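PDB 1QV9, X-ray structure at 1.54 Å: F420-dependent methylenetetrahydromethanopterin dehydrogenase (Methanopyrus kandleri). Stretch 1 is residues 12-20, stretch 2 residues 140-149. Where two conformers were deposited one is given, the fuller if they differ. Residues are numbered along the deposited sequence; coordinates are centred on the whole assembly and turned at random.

Stretch 1 12-20: GNLGTSMMM
Stretch 2 140-149: YNADLMKVLA

A short helix and the loop leading into it pack nearly at right angles against a longer helix, in a mostly apolar contact centred on a glycine and a cluster of selenomethionines, with one pair of asparagines at one end. The two stretches belong to one chain, and the touching residues lie at least 123 positions apart in sequence. Residues 140-149 are helical throughout, within a helix that extends beyond both ends of the stretch; phi and psi stay near -62° and -42° over most of its length, and i to i+4 bonds run from Leu 144 N to Tyr 140 O (2.9 Å) through Ala 149 N to Met 145 O (2.9 Å).

In the other stretch, Asn 13 (-136/135) and Leu 14 (-134/150) are extended, after Gly 12 at 82/180, backbone angles that call for glycine, and the chain turns helical at Gly 15 (-59/-40). Leu 14 is the N-cap residue; its O accepts from Met 18 N at 3.1 Å, while its CB points away from the partner helix. Helical angles follow through Met 18 (-57/-50), and Met 20 N donates to Thr 16 O at 2.8 Å. The axes of helices 15-19 and 140-149 approach to 10.0 Å, with a signed crossing angle of -80°.

The backbones come nearest at Gly 15 and Met 145, whose CA atoms are 5.9 Å apart. The absence of a side chain at Gly 15 permits this: an ideal CB would point toward the partner and lie only 3.0 Å from Leu 144 CD2 and 3.2 Å from Leu 148 CD1. As built, Gly 15 N is 3.9 Å from Leu 144 CD2, and Gly 15 C is 4.2 Å from Leu 148 CD1. Leu 144 (chi1 t, chi2 p) and Leu 148 (chi1 m, chi2 t) both direct CB toward the first stretch. Thr 16 (chi1 m) sets its CB sideways, with OG1 3.8 Å from Leu 148 CD1; that hydroxyl is hydrogen-bonded elsewhere in the structure.

Met 145 gives up the most area, 78 of the 342 Å² buried in total. Its CB points sideways, but its t, t, m side chain brings the end nearer, to meet two selenomethionines. Met 18 (m, t, p) places CE 3.2 Å from Met 145 CE, a close methyl contact; Met 19 (chi1 m, chi2 m, chi3 148°) places CE 3.7 Å from Met 145 SE. Both CB atoms point toward the partner helix, and each residue was deposited in two conformers, so these distances describe one arrangement.

Asn 13 (chi1 t, chi2 55°) and Asn 141 (chi1 m, chi2 96°) direct their CB atoms toward each other's stretch. Asn 13 ND2 lies 3.1 Å from Asn 141 ND2 as modelled, but the Asn 141 amide is probably turned over, so whether the pair is hydrogen-bonded stays open. The Met 18 side chain also packs against Asn 141.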

# COMPACT_ATOMS: atom_id res chain seq x y z
N GLY A 12 -23.87 -16.93 -20.16
CA GLY A 12 -22.75 -17.24 -19.29
C GLY A 12 -22.04 -15.91 -19.06
O GLY A 12 -22.49 -14.89 -19.59
N ASN A 13 -20.97 -15.88 -18.29
CA ASN A 13 -20.31 -14.58 -18.13
C ASN A 13 -18.81 -14.65 -18.24
O ASN A 13 -18.16 -15.53 -17.67
CB ASN A 13 -20.68 -13.94 -16.79
CG ASN A 13 -20.19 -12.49 -16.69
OD1 ASN A 13 -20.51 -11.63 -17.55
ND2 ASN A 13 -19.40 -12.21 -15.65
N LEU A 14 -18.28 -13.70 -18.99
CA LEU A 14 -16.86 -13.54 -19.20
C LEU A 14 -16.66 -12.04 -19.00
O LEU A 14 -17.58 -11.25 -19.26
CB LEU A 14 -16.52 -13.93 -20.66
CG LEU A 14 -15.37 -14.86 -21.03
CD1 LEU A 14 -15.31 -16.06 -20.10
CD2 LEU A 14 -15.55 -15.28 -22.48
N GLY A 15 -15.49 -11.64 -18.53
CA GLY A 15 -15.26 -10.23 -18.39
C GLY A 15 -15.40 -9.50 -19.71
O GLY A 15 -15.95 -8.41 -19.78
N THR A 16 -14.92 -10.09 -20.80
CA THR A 16 -15.00 -9.38 -22.07
C THR A 16 -16.43 -9.30 -22.58
O THR A 16 -16.81 -8.30 -23.20
CB THR A 16 -14.07 -10.06 -23.12
OG1 THR A 16 -12.74 -10.11 -22.57
CG2 THR A 16 -14.02 -9.24 -24.45
N SER A 17 -17.24 -10.32 -22.32
CA SER A 17 -18.61 -10.26 -22.82
C SER A 17 -19.44 -9.24 -22.04
O SER A 17 -20.38 -8.66 -22.58
CB SER A 17 -19.24 -11.66 -22.87
OG SER A 17 -19.33 -12.25 -21.59
N MSE A 18 -19.11 -9.04 -20.76
CA MSE A 18 -19.82 -8.05 -19.94
C MSE A 18 -19.72 -6.69 -20.61
O MSE A 18 -20.73 -6.00 -20.79
CB MSE A 18 -19.20 -7.90 -18.53
CG MSE A 18 -19.49 -9.02 -17.54
SE MSE A 18 -19.00 -8.54 -15.70
CE MSE A 18 -19.67 -6.75 -15.67
N MSE A 19 -18.50 -6.32 -20.98
CA MSE A 19 -18.18 -5.01 -21.55
C MSE A 19 -18.17 -4.78 -23.05
O MSE A 19 -18.24 -3.63 -23.48
CB MSE A 19 -16.80 -4.55 -21.03
CG MSE A 19 -16.76 -3.98 -19.60
SE MSE A 19 -17.24 -2.14 -19.64
CE MSE A 19 -18.10 -1.91 -17.95
N MSE A 20 -18.07 -5.85 -23.84
CA MSE A 20 -17.92 -5.72 -25.30
C MSE A 20 -18.71 -4.67 -26.02
O MSE A 20 -18.11 -3.87 -26.75
CB MSE A 20 -18.07 -7.08 -26.00
CG MSE A 20 -19.39 -7.76 -25.79
SE MSE A 20 -19.34 -9.53 -26.60
CE MSE A 20 -21.12 -10.03 -26.23
N TYR A 140 -14.68 -10.67 -7.85
CA TYR A 140 -13.77 -11.21 -8.84
C TYR A 140 -13.92 -10.51 -10.19
O TYR A 140 -12.92 -10.19 -10.82
CB TYR A 140 -14.07 -12.72 -9.04
CG TYR A 140 -13.22 -13.41 -10.08
CD1 TYR A 140 -12.04 -14.03 -9.70
CD2 TYR A 140 -13.60 -13.42 -11.43
CE1 TYR A 140 -11.23 -14.70 -10.66
CE2 TYR A 140 -12.79 -14.06 -12.40
CZ TYR A 140 -11.62 -14.70 -11.99
OH TYR A 140 -10.87 -15.37 -12.95
N ASN A 141 -15.17 -10.34 -10.61
CA ASN A 141 -15.38 -9.66 -11.89
C ASN A 141 -14.85 -8.23 -11.85
O ASN A 141 -14.39 -7.74 -12.89
CB ASN A 141 -16.83 -9.70 -12.30
CG ASN A 141 -17.15 -11.02 -12.96
OD1 ASN A 141 -17.63 -11.95 -12.33
ND2 ASN A 141 -16.81 -11.11 -14.24
N ALA A 142 -14.93 -7.56 -10.70
CA ALA A 142 -14.36 -6.20 -10.60
C ALA A 142 -12.85 -6.26 -10.83
O ALA A 142 -12.28 -5.43 -11.53
CB ALA A 142 -14.65 -5.59 -9.20
N ASP A 143 -12.16 -7.24 -10.23
CA ASP A 143 -10.74 -7.35 -10.41
C ASP A 143 -10.40 -7.70 -11.85
O ASP A 143 -9.45 -7.11 -12.42
CB ASP A 143 -10.17 -8.40 -9.45
CG ASP A 143 -10.06 -7.88 -8.03
OD1 ASP A 143 -9.95 -6.64 -7.82
OD2 ASP A 143 -10.08 -8.72 -7.09
N LEU A 144 -11.12 -8.66 -12.44
CA LEU A 144 -10.86 -9.04 -13.83
C LEU A 144 -11.11 -7.85 -14.77
O LEU A 144 -10.31 -7.63 -15.68
CB LEU A 144 -11.73 -10.25 -14.17
CG LEU A 144 -11.69 -10.68 -15.63
CD1 LEU A 144 -10.28 -11.06 -16.06
CD2 LEU A 144 -12.64 -11.90 -15.82
N MSE A 145 -12.19 -7.09 -14.53
CA MSE A 145 -12.47 -5.92 -15.39
C MSE A 145 -11.32 -4.92 -15.30
O MSE A 145 -10.90 -4.33 -16.33
CB MSE A 145 -13.79 -5.26 -14.96
CG MSE A 145 -14.19 -4.13 -15.89
SE MSE A 145 -15.94 -3.42 -15.34
CE MSE A 145 -16.93 -5.10 -15.49
N LYS A 146 -10.81 -4.69 -14.10
CA LYS A 146 -9.68 -3.75 -13.95
C LYS A 146 -8.47 -4.27 -14.74
O LYS A 146 -7.77 -3.52 -15.43
CB LYS A 146 -9.33 -3.60 -12.45
CG LYS A 146 -8.09 -2.81 -12.14
CD LYS A 146 -8.12 -1.44 -12.78
CE LYS A 146 -6.92 -0.63 -12.33
NZ LYS A 146 -6.86 0.69 -12.98
N VAL A 147 -8.20 -5.57 -14.64
CA VAL A 147 -7.08 -6.13 -15.39
C VAL A 147 -7.27 -5.95 -16.89
O VAL A 147 -6.37 -5.43 -17.57
CB VAL A 147 -6.93 -7.64 -15.06
CG1 VAL A 147 -5.91 -8.31 -16.05
CG2 VAL A 147 -6.47 -7.80 -13.62
N LEU A 148 -8.42 -6.36 -17.41
CA LEU A 148 -8.63 -6.28 -18.86
C LEU A 148 -8.63 -4.84 -19.38
O LEU A 148 -8.19 -4.57 -20.52
CB LEU A 148 -9.92 -7.01 -19.25
CG LEU A 148 -9.90 -8.50 -18.87
CD1 LEU A 148 -11.19 -9.14 -19.27
CD2 LEU A 148 -8.74 -9.22 -19.59
N ALA A 149 -9.07 -3.91 -18.55
CA ALA A 149 -9.11 -2.51 -18.98
C ALA A 149 -7.74 -1.86 -18.88
O ALA A 149 -7.21 -1.39 -19.89
CB ALA A 149 -10.14 -1.74 -18.13